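Local coordinates for protein Mypaa.01249.c (PDB 3RD5) that is probably an oxidoreductase of the short-chain dehydrogenase/reductase family, though its substrate and reaction are not established, at residues Thr136-Ile147 against Tyr165-Thr176; Asp242-Gly250 against Arg258-Arg266. All coordinates share one frame; numbering follows the deposited sequence. Where two conformers were deposited one is given.

In the fold
The two contacts, whose centres lie about 14 Å apart, meet on one Rossmann-type sheet. Contact 1 joins the end of strand 133-137 to helix 161-185 and holds the Tyr165 and Lys169 of a YxxxK sequence, consistent with the family's active site. Contact 2 is the hairpin of strands 248-251 and 259-261 at one edge of the sheet. The two touch directly: His142 NE2 is 3.0 Å from Ser265 N, a probable hydrogen bond, and Thr176 CG2 packs 3.6 Å from Asp246 OD1. Buffer (EPE), probably from the crystallisation liquor, lies close to the side chain of Pro144, and EPE also hydrogen-bonds to Arg266 N.

Contact 1 of 2, residues Thr136-Ile147 against Tyr165-Thr176; sequences TVSSMAHWPGRI and YSQSKLANLLFT
Lys169 of helix 161-185 reaches across to Ser138, Ser139 and Val137, and its chain illustrates how the YxxxK signature of short-chain dehydrogenases/reductases is built into the fold. CB rests 3.8 Å from Ser138 OG, the same hydroxyl that donates to Lys169 O from above the carbonyl plane. CG passes over one face of the Tyr165 ring, toward its rim, while CD packs 3.7 Å from Ser139 CB. Bends at chi2 (-71°) and chi3 (121°) bring the tip, NZ, to Val137 O, to which it donates at 3.0 Å; within the helix it also donates to Asn172 OD1. A water that accepts from NZ and donates to Ser138 O gives it a third partner. These bonds hold Lys169 NZ 4.4 Å from Tyr165 OH, consistent with the catalytic Tyr-Lys pair of the family.

Nearer the start of segment 165-176, Ser166 OG donates to Ala141 O of the 3-10 segment 140-142 at 2.7 Å, and Ala141 CB touches the Tyr165 ring at CD2. The His142 ring lies between Leu173 CD1, centred 3.4 Å above one face in a CH-pi contact, and Trp143 CG, offset toward the rim of the opposite face. Its rotation is set by ND1, which donates to Ser139 O almost in the ring plane. At the far end Ile147 CG1 and Leu174 CD1 meet tip to tip at a tight 3.5 Å. Helix 161-185 packs among its neighbours: Tyr165 and Phe175 touch helix 110-126, Leu174 helix 271-285, and Leu173 strand 191-195.

Contact 2 of 2, residues Asp242-Gly250 against Arg258-Arg266; sequences DLPGDSFVG and RTQPVGRSR
Phe248 and Val262 meet at the antiparallel beta hairpin of strands 248-251 and 259-261; strand 248-251 continues the parallel Rossmann-type sheet beside 191-195, and 259-261 turns back antiparallel at its edge. Gly250 and Gln260 form the hydrogen-bonded pair, each N donating to the other's O, whereas Val249 faces Pro261 in a non-hydrogen-bonded pair. Val262 N adds a bond to Phe248 O at 2.8 Å, and a water carries the pairing on by accepting from Phe248 N and donating to Val262 O.

The charged part of the contact belongs to Arg264, whose guanidinium grips Asp246 end-on with two nitrogens. NH1 makes a salt bridge to OD1 of Asp246 at 2.9 Å, meeting it on the syn side but well out of the carboxylate plane, which is turned 86° from that of the guanidinium. NH2 instead donates to the backbone O of Asp246 at 2.8 Å; this oxygen lies near the guanidinium plane, while NH2 is tilted from the carbonyl plane. Two different acceptors thus fix the rotation of the group, while the other carboxylate oxygen, OD2, is bonded to Ser177 on helix 161-185.

Apolar packing completes the contact. With CG anti to the backbone N (chi1 -175°), Phe248 places its ring beside Val262 and Gly263, where CD2 lies 3.8 Å from Val262 CG2. Gly263 O approaches the edge of this ring. In a second apolar pair, Val249 CG1 presses on Thr259 CG2 at 3.5 Å, tighter than usual for two methyl carbons.

Contact 1 of 2, residues Thr136-Ile147 against Tyr165-Thr176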
loop_
_atom_site.group_PDB
_atom_site.type_symbol
_atom_site.label_atom_id
_atom_site.label_comp_id
_atom_site.label_asym_id
_atom_site.label_seq_id
_atom_site.Cartn_x
_atom_site.Cartn_y
_atom_site.Cartn_z
ATOM N N THR A 136 4.153 -0.744 -0.013
ATOM C CA THR A 136 2.976 -0.091 -0.635
ATOM C C THR A 136 2.686 -0.743 -1.963
ATOM O O THR A 136 3.615 -0.897 -2.779
ATOM C CB THR A 136 3.245 1.423 -0.753
ATOM O OG1 THR A 136 3.481 1.969 0.561
ATOM C CG2 THR A 136 2.021 2.148 -1.341
ATOM N N VAL A 137 1.437 -1.110 -2.190
ATOM C CA VAL A 137 1.036 -1.801 -3.406
ATOM C C VAL A 137 0.652 -0.759 -4.463
ATOM O O VAL A 137 -0.223 0.081 -4.214
ATOM C CB VAL A 137 -0.062 -2.857 -3.147
ATOM C CG1 VAL A 137 -0.312 -3.669 -4.432
ATOM C CG2 VAL A 137 0.356 -3.810 -1.982
ATOM N N SER A 138 1.291 -0.828 -5.638
ATOM C CA SER A 138 1.004 0.017 -6.784
ATOM C C SER A 138 0.442 -0.808 -7.950
ATOM O O SER A 138 -0.245 -1.813 -7.732
ATOM C CB SER A 138 2.263 0.810 -7.102
ATOM O OG SER A 138 2.066 1.750 -8.174
ATOM N N SER A 139 0.671 -0.381 -9.186
ATOM C CA SER A 139 0.092 -0.998 -10.353
ATOM C C SER A 139 0.847 -0.601 -11.602
ATOM O O SER A 139 1.417 0.508 -11.649
ATOM C CB SER A 139 -1.346 -0.488 -10.508
ATOM O OG SER A 139 -1.955 -0.878 -11.740
ATOM N N MET A 140 0.783 -1.424 -12.647
ATOM C CA MET A 140 1.192 -1.017 -13.995
ATOM C C MET A 140 0.483 0.251 -14.462
ATOM O O MET A 140 1.009 0.985 -15.325
ATOM C CB MET A 140 0.931 -2.146 -14.995
ATOM C CG MET A 140 1.837 -3.324 -14.882
ATOM S SD MET A 140 3.531 -3.066 -15.265
ATOM C CE MET A 140 3.383 -2.855 -17.034
ATOM N N ALA A 141 -0.697 0.524 -13.933
ATOM C CA ALA A 141 -1.416 1.742 -14.260
ATOM C C ALA A 141 -0.683 2.999 -13.871
ATOM O O ALA A 141 -1.052 4.088 -14.331
ATOM C CB ALA A 141 -2.831 1.737 -13.633
ATOM N N HIS A 142 0.391 2.905 -13.087
ATOM C CA HIS A 142 1.178 4.110 -12.789
ATOM C C HIS A 142 1.821 4.732 -14.021
ATOM O O HIS A 142 2.080 5.939 -14.010
ATOM C CB HIS A 142 2.257 3.860 -11.716
ATOM C CG HIS A 142 3.578 3.346 -12.238
ATOM N ND1 HIS A 142 3.887 2.000 -12.342
ATOM C CD2 HIS A 142 4.686 4.017 -12.650
ATOM C CE1 HIS A 142 5.133 1.876 -12.772
ATOM N NE2 HIS A 142 5.637 3.084 -12.987
ATOM N N TRP A 143 2.086 3.922 -15.037
ATOM C CA TRP A 143 2.905 4.382 -16.184
ATOM C C TRP A 143 2.348 5.627 -16.878
ATOM O O TRP A 143 3.092 6.582 -17.092
ATOM C CB TRP A 143 3.165 3.213 -17.138
ATOM C CG TRP A 143 4.267 2.290 -16.719
ATOM C CD1 TRP A 143 4.179 1.168 -15.954
ATOM C CD2 TRP A 143 5.673 2.413 -17.082
ATOM N NE1 TRP A 143 5.441 0.594 -15.781
ATOM C CE2 TRP A 143 6.350 1.339 -16.477
ATOM C CE3 TRP A 143 6.382 3.298 -17.901
ATOM C CZ2 TRP A 143 7.741 1.147 -16.631
ATOM C CZ3 TRP A 143 7.778 3.089 -18.044
ATOM C CH2 TRP A 143 8.405 2.035 -17.414
ATOM N N PRO A 144 1.043 5.669 -17.202
ATOM C CA PRO A 144 0.497 6.912 -17.800
ATOM C C PRO A 144 0.127 7.989 -16.809
ATOM O O PRO A 144 -0.378 9.065 -17.213
ATOM C CB PRO A 144 -0.758 6.443 -18.525
ATOM C CG PRO A 144 -1.184 5.188 -17.753
ATOM C CD PRO A 144 0.122 4.526 -17.377
ATOM N N GLY A 145 0.309 7.710 -15.521
ATOM C CA GLY A 145 -0.104 8.658 -14.493
ATOM C C GLY A 145 0.756 9.917 -14.485
ATOM O O GLY A 145 1.898 9.909 -14.887
ATOM N N ARG A 146 0.189 11.003 -13.960
ATOM C CA ARG A 146 0.924 12.256 -13.751
ATOM C C ARG A 146 0.383 12.876 -12.479
ATOM O O ARG A 146 -0.820 12.859 -12.226
ATOM C CB ARG A 146 0.687 13.270 -14.893
ATOM C CG ARG A 146 0.934 12.814 -16.280
ATOM C CD ARG A 146 0.413 13.885 -17.265
ATOM N NE ARG A 146 0.800 13.564 -18.635
ATOM C CZ ARG A 146 1.991 13.821 -19.182
ATOM N NH1 ARG A 146 2.959 14.438 -18.500
ATOM N NH2 ARG A 146 2.209 13.459 -20.444
ATOM N N ILE A 147 1.267 13.425 -11.673
ATOM C CA ILE A 147 0.872 14.192 -10.478
ATOM C C ILE A 147 0.533 15.612 -10.864
ATOM O O ILE A 147 1.334 16.293 -11.500
ATOM C CB ILE A 147 1.983 14.240 -9.438
ATOM C CG1 ILE A 147 2.437 12.849 -9.028
ATOM C CG2 ILE A 147 1.531 15.063 -8.209
ATOM C CD1 ILE A 147 1.315 11.912 -8.501
ATOM N N TYR A 165 -7.061 6.758 -11.212
ATOM C CA TYR A 165 -6.351 5.566 -10.714
ATOM C C TYR A 165 -4.838 5.726 -10.907
ATOM O O TYR A 165 -4.047 5.558 -9.975
ATOM C CB TYR A 165 -6.854 4.289 -11.377
ATOM C CG TYR A 165 -6.327 3.022 -10.712
ATOM C CD1 TYR A 165 -6.533 2.775 -9.349
ATOM C CD2 TYR A 165 -5.577 2.112 -11.423
ATOM C CE1 TYR A 165 -6.040 1.636 -8.744
ATOM C CE2 TYR A 165 -5.087 0.986 -10.833
ATOM C CZ TYR A 165 -5.330 0.742 -9.499
ATOM O OH TYR A 165 -4.778 -0.406 -8.911
ATOM N N SER A 166 -4.439 6.041 -12.118
ATOM C CA SER A 166 -3.029 6.154 -12.457
ATOM C C SER A 166 -2.317 7.204 -11.631
ATOM O O SER A 166 -1.166 7.000 -11.179
ATOM C CB SER A 166 -2.856 6.461 -13.940
ATOM O OG SER A 166 -3.327 5.400 -14.772
ATOM N N GLN A 167 -2.966 8.357 -11.367
ATOM C CA GLN A 167 -2.337 9.364 -10.526
ATOM C C GLN A 167 -2.044 8.774 -9.149
ATOM O O GLN A 167 -0.975 9.005 -8.573
ATOM C CB GLN A 167 -3.200 10.651 -10.385
ATOM C CG GLN A 167 -2.476 11.747 -9.618
ATOM C CD GLN A 167 -3.306 13.004 -9.331
ATOM O OE1 GLN A 167 -2.839 14.122 -9.620
ATOM N NE2 GLN A 167 -4.429 12.850 -8.631
ATOM N N SER A 168 -3.017 8.044 -8.605
ATOM C CA SER A 168 -2.862 7.465 -7.272
ATOM C C SER A 168 -1.770 6.401 -7.194
ATOM O O SER A 168 -1.061 6.301 -6.197
ATOM C CB SER A 168 -4.210 6.935 -6.734
ATOM O OG SER A 168 -4.579 5.679 -7.262
ATOM N N LYS A 169 -1.660 5.624 -8.260
ATOM C CA LYS A 169 -0.654 4.530 -8.342
ATOM C C LYS A 169 0.758 5.053 -8.545
ATOM O O LYS A 169 1.741 4.525 -8.016
ATOM C CB LYS A 169 -1.088 3.473 -9.339
ATOM C CG LYS A 169 -2.387 2.773 -8.963
ATOM C CD LYS A 169 -2.213 1.856 -7.767
ATOM C CE LYS A 169 -3.096 2.176 -6.592
ATOM N NZ LYS A 169 -2.745 1.276 -5.441
ATOM N N LEU A 170 0.890 6.141 -9.297
ATOM C CA LEU A 170 2.130 6.882 -9.387
ATOM C C LEU A 170 2.490 7.495 -8.027
ATOM O O LEU A 170 3.637 7.396 -7.577
ATOM C CB LEU A 170 2.007 7.947 -10.488
ATOM C CG LEU A 170 3.210 8.887 -10.589
ATOM C CD1 LEU A 170 4.564 8.178 -10.870
ATOM C CD2 LEU A 170 2.967 9.965 -11.631
ATOM N N ALA A 171 1.506 8.078 -7.349
ATOM C CA ALA A 171 1.717 8.606 -6.005
ATOM C C ALA A 171 2.258 7.557 -5.039
ATOM O O ALA A 171 3.167 7.822 -4.255
ATOM C CB ALA A 171 0.446 9.260 -5.456
ATOM N N ASN A 172 1.770 6.311 -5.154
ATOM C CA ASN A 172 2.243 5.227 -4.291
ATOM C C ASN A 172 3.746 4.999 -4.449
ATOM O O ASN A 172 4.459 4.705 -3.478
ATOM C CB ASN A 172 1.559 3.894 -4.627
ATOM C CG ASN A 172 0.079 3.796 -4.274
ATOM O OD1 ASN A 172 -0.660 3.087 -4.992
ATOM N ND2 ASN A 172 -0.368 4.382 -3.154
ATOM N N LEU A 173 4.252 5.120 -5.675
ATOM C CA LEU A 173 5.682 4.953 -5.947
ATOM C C LEU A 173 6.524 6.151 -5.489
ATOM O O LEU A 173 7.594 5.984 -4.893
ATOM C CB LEU A 173 5.926 4.627 -7.440
ATOM C CG LEU A 173 5.459 3.232 -7.810
ATOM C CD1 LEU A 173 5.531 3.020 -9.322
ATOM C CD2 LEU A 173 6.384 2.155 -7.186
ATOM N N LEU A 174 6.046 7.356 -5.794
ATOM C CA LEU A 174 6.733 8.571 -5.349
ATOM C C LEU A 174 6.768 8.635 -3.825
ATOM O O LEU A 174 7.744 9.120 -3.229
ATOM C CB LEU A 174 6.037 9.778 -5.945
ATOM C CG LEU A 174 6.168 9.964 -7.456
ATOM C CD1 LEU A 174 5.192 11.053 -7.927
ATOM C CD2 LEU A 174 7.608 10.313 -7.880
ATOM N N PHE A 175 5.696 8.174 -3.189
ATOM C CA PHE A 175 5.617 8.026 -1.710
ATOM C C PHE A 175 6.740 7.136 -1.208
ATOM O O PHE A 175 7.476 7.455 -0.258
ATOM C CB PHE A 175 4.258 7.447 -1.330
ATOM C CG PHE A 175 4.152 7.055 0.101
ATOM C CD1 PHE A 175 4.101 7.968 1.112
ATOM C CD2 PHE A 175 4.033 5.717 0.405
ATOM C CE1 PHE A 175 3.975 7.560 2.438
ATOM C CE2 PHE A 175 3.855 5.310 1.707
ATOM C CZ PHE A 175 3.859 6.246 2.726
ATOM N N THR A 176 6.865 5.964 -1.838
ATOM C CA THR A 176 7.884 4.990 -1.452
ATOM C C THR A 176 9.308 5.544 -1.589
ATOM O O THR A 176 10.125 5.410 -0.660
ATOM C CB THR A 176 7.727 3.741 -2.285
ATOM O OG1 THR A 176 6.437 3.136 -2.058
ATOM C CG2 THR A 176 8.845 2.670 -1.987
HETATM O O HOH W 1 6.249 2.029 0.578
HETATM O O HOH W 2 -2.529 -1.447 -6.235
#

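Contact 2 of 2, residues Asp242-Gly250 against Arg258-Arg266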
loop_
_atom_site.group_PDB
_atom_site.type_symbol
_atom_site.label_atom_id
_atom_site.label_comp_id
_atom_site.label_asym_id
_atom_site.label_seq_id
_atom_site.Cartn_x
_atom_site.Cartn_y
_atom_site.Cartn_z
ATOM N N ASP A 242 15.162 -9.874 1.577
ATOM C CA ASP A 242 16.169 -8.877 1.998
ATOM C C ASP A 242 16.490 -7.989 0.810
ATOM O O ASP A 242 17.415 -8.271 0.046
ATOM C CB ASP A 242 17.445 -9.569 2.509
ATOM C CG ASP A 242 18.444 -8.596 3.052
ATOM O OD1 ASP A 242 18.185 -7.387 3.133
ATOM O OD2 ASP A 242 19.563 -9.053 3.393
ATOM N N LEU A 243 15.662 -6.966 0.600
ATOM C CA LEU A 243 15.710 -6.095 -0.577
ATOM C C LEU A 243 16.235 -4.720 -0.196
ATOM O O LEU A 243 15.938 -4.224 0.909
ATOM C CB LEU A 243 14.307 -5.916 -1.167
ATOM C CG LEU A 243 13.689 -7.184 -1.736
ATOM C CD1 LEU A 243 12.173 -7.081 -1.883
ATOM C CD2 LEU A 243 14.306 -7.479 -3.122
ATOM N N PRO A 244 16.987 -4.071 -1.098
ATOM C CA PRO A 244 17.361 -2.697 -0.847
ATOM C C PRO A 244 16.136 -1.782 -0.724
ATOM O O PRO A 244 15.094 -2.014 -1.324
ATOM C CB PRO A 244 18.145 -2.309 -2.106
ATOM C CG PRO A 244 18.463 -3.515 -2.818
ATOM C CD PRO A 244 17.504 -4.593 -2.362
ATOM N N GLY A 245 16.275 -0.736 0.080
ATOM C CA GLY A 245 15.245 0.275 0.184
ATOM C C GLY A 245 14.875 0.857 -1.170
ATOM O O GLY A 245 15.712 0.939 -2.075
ATOM N N ASP A 246 13.591 1.172 -1.325
ATOM C CA ASP A 246 13.019 1.643 -2.600
ATOM C C ASP A 246 13.073 0.631 -3.726
ATOM O O ASP A 246 13.047 1.004 -4.899
ATOM C CB ASP A 246 13.604 3.018 -3.046
ATOM C CG ASP A 246 12.737 3.734 -4.081
ATOM O OD1 ASP A 246 11.578 3.461 -4.201
ATOM O OD2 ASP A 246 13.336 4.575 -4.802
ATOM N N SER A 247 13.063 -0.654 -3.408
ATOM C CA SER A 247 12.854 -1.673 -4.423
ATOM C C SER A 247 11.380 -1.746 -4.765
ATOM O O SER A 247 10.535 -1.551 -3.889
ATOM C CB SER A 247 13.278 -3.042 -3.928
ATOM O OG SER A 247 14.666 -3.134 -3.693
ATOM N N PHE A 248 11.069 -2.058 -6.009
ATOM C CA PHE A 248 9.712 -2.271 -6.513
ATOM C C PHE A 248 9.676 -3.694 -7.102
ATOM O O PHE A 248 10.527 -3.988 -7.963
ATOM C CB PHE A 248 9.459 -1.266 -7.639
ATOM C CG PHE A 248 8.060 -1.241 -8.218
ATOM C CD1 PHE A 248 6.942 -1.604 -7.503
ATOM C CD2 PHE A 248 7.886 -0.787 -9.524
ATOM C CE1 PHE A 248 5.631 -1.472 -8.034
ATOM C CE2 PHE A 248 6.603 -0.645 -10.053
ATOM C CZ PHE A 248 5.486 -0.994 -9.329
ATOM N N VAL A 249 8.773 -4.546 -6.599
ATOM C CA VAL A 249 8.711 -5.978 -6.904
ATOM C C VAL A 249 7.460 -6.241 -7.738
ATOM O O VAL A 249 6.362 -5.745 -7.451
ATOM C CB VAL A 249 8.596 -6.806 -5.559
ATOM C CG1 VAL A 249 8.287 -8.320 -5.817
ATOM C CG2 VAL A 249 9.954 -6.615 -4.772
ATOM N N GLY A 250 7.587 -7.094 -8.755
ATOM C CA GLY A 250 6.432 -7.527 -9.518
ATOM C C GLY A 250 6.817 -8.567 -10.548
ATOM O O GLY A 250 7.925 -9.057 -10.558
ATOM N N ARG A 258 7.885 -14.195 -13.688
ATOM C CA ARG A 258 8.473 -14.483 -12.376
ATOM C C ARG A 258 8.603 -13.236 -11.521
ATOM O O ARG A 258 8.846 -12.137 -12.038
ATOM C CB ARG A 258 9.860 -15.104 -12.533
ATOM C CG ARG A 258 10.921 -14.278 -13.191
ATOM C CD ARG A 258 12.201 -15.144 -13.375
ATOM N NE ARG A 258 12.731 -15.630 -12.093
ATOM C CZ ARG A 258 13.433 -16.756 -11.930
ATOM N NH1 ARG A 258 13.688 -17.556 -12.952
ATOM N NH2 ARG A 258 13.871 -17.095 -10.725
ATOM N N THR A 259 8.499 -13.410 -10.213
ATOM C CA THR A 259 8.608 -12.285 -9.256
ATOM C C THR A 259 10.054 -11.863 -9.066
ATOM O O THR A 259 10.954 -12.674 -8.821
ATOM C CB THR A 259 7.989 -12.712 -7.920
ATOM O OG1 THR A 259 6.613 -13.041 -8.111
ATOM C CG2 THR A 259 8.126 -11.596 -6.887
ATOM N N GLN A 260 10.299 -10.581 -9.244
ATOM C CA GLN A 260 11.643 -10.012 -9.157
ATOM C C GLN A 260 11.544 -8.497 -8.979
ATOM O O GLN A 260 10.487 -7.899 -9.184
ATOM C CB GLN A 260 12.464 -10.341 -10.419
ATOM C CG GLN A 260 11.776 -9.852 -11.710
ATOM C CD GLN A 260 12.605 -9.913 -12.942
ATOM O OE1 GLN A 260 12.925 -10.960 -13.362
ATOM N NE2 GLN A 260 12.904 -8.761 -13.539
ATOM N N PRO A 261 12.642 -7.834 -8.621
ATOM C CA PRO A 261 12.678 -6.382 -8.759
ATOM C C PRO A 261 12.440 -5.964 -10.209
ATOM O O PRO A 261 12.987 -6.573 -11.138
ATOM C CB PRO A 261 14.112 -6.044 -8.307
ATOM C CG PRO A 261 14.455 -7.161 -7.361
ATOM C CD PRO A 261 13.928 -8.348 -8.115
ATOM N N VAL A 262 11.628 -4.919 -10.374
ATOM C CA VAL A 262 11.222 -4.440 -11.691
ATOM C C VAL A 262 11.428 -2.920 -11.786
ATOM O O VAL A 262 11.725 -2.269 -10.791
ATOM C CB VAL A 262 9.771 -4.797 -12.005
ATOM C CG1 VAL A 262 9.613 -6.324 -12.119
ATOM C CG2 VAL A 262 8.803 -4.199 -10.974
ATOM N N GLY A 263 11.311 -2.411 -12.995
ATOM C CA GLY A 263 11.439 -0.985 -13.262
ATOM C C GLY A 263 10.146 -0.224 -13.071
ATOM O O GLY A 263 9.103 -0.765 -12.683
ATOM N N ARG A 264 10.253 1.081 -13.275
ATOM C CA ARG A 264 9.126 1.996 -13.107
ATOM C C ARG A 264 9.285 3.180 -14.093
ATOM O O ARG A 264 10.330 3.347 -14.733
ATOM C CB ARG A 264 9.026 2.502 -11.660
ATOM C CG ARG A 264 10.157 3.425 -11.247
ATOM C CD ARG A 264 10.156 3.653 -9.739
ATOM N NE ARG A 264 10.797 2.519 -9.092
ATOM C CZ ARG A 264 11.054 2.435 -7.776
ATOM N NH1 ARG A 264 10.652 3.369 -6.945
ATOM N NH2 ARG A 264 11.762 1.394 -7.357
ATOM N N SER A 265 8.243 3.995 -14.206
ATOM C CA SER A 265 8.217 5.067 -15.178
ATOM C C SER A 265 9.221 6.184 -14.865
ATOM O O SER A 265 9.688 6.345 -13.728
ATOM C CB SER A 265 6.817 5.678 -15.260
ATOM O OG SER A 265 6.558 6.489 -14.112
ATOM N N ARG A 266 9.530 6.974 -15.888
ATOM C CA ARG A 266 10.400 8.116 -15.730
ATOM C C ARG A 266 9.809 9.094 -14.710
ATOM O O ARG A 266 10.514 9.608 -13.853
ATOM C CB ARG A 266 10.623 8.804 -17.072
ATOM C CG ARG A 266 11.401 7.966 -18.064
ATOM C CD ARG A 266 11.287 8.626 -19.462
ATOM N NE ARG A 266 12.045 7.899 -20.480
ATOM C CZ ARG A 266 11.750 7.857 -21.782
ATOM N NH1 ARG A 266 10.675 8.488 -22.274
ATOM N NH2 ARG A 266 12.535 7.164 -22.609
HETATM O O HOH W 3 13.127 -2.196 -8.141
#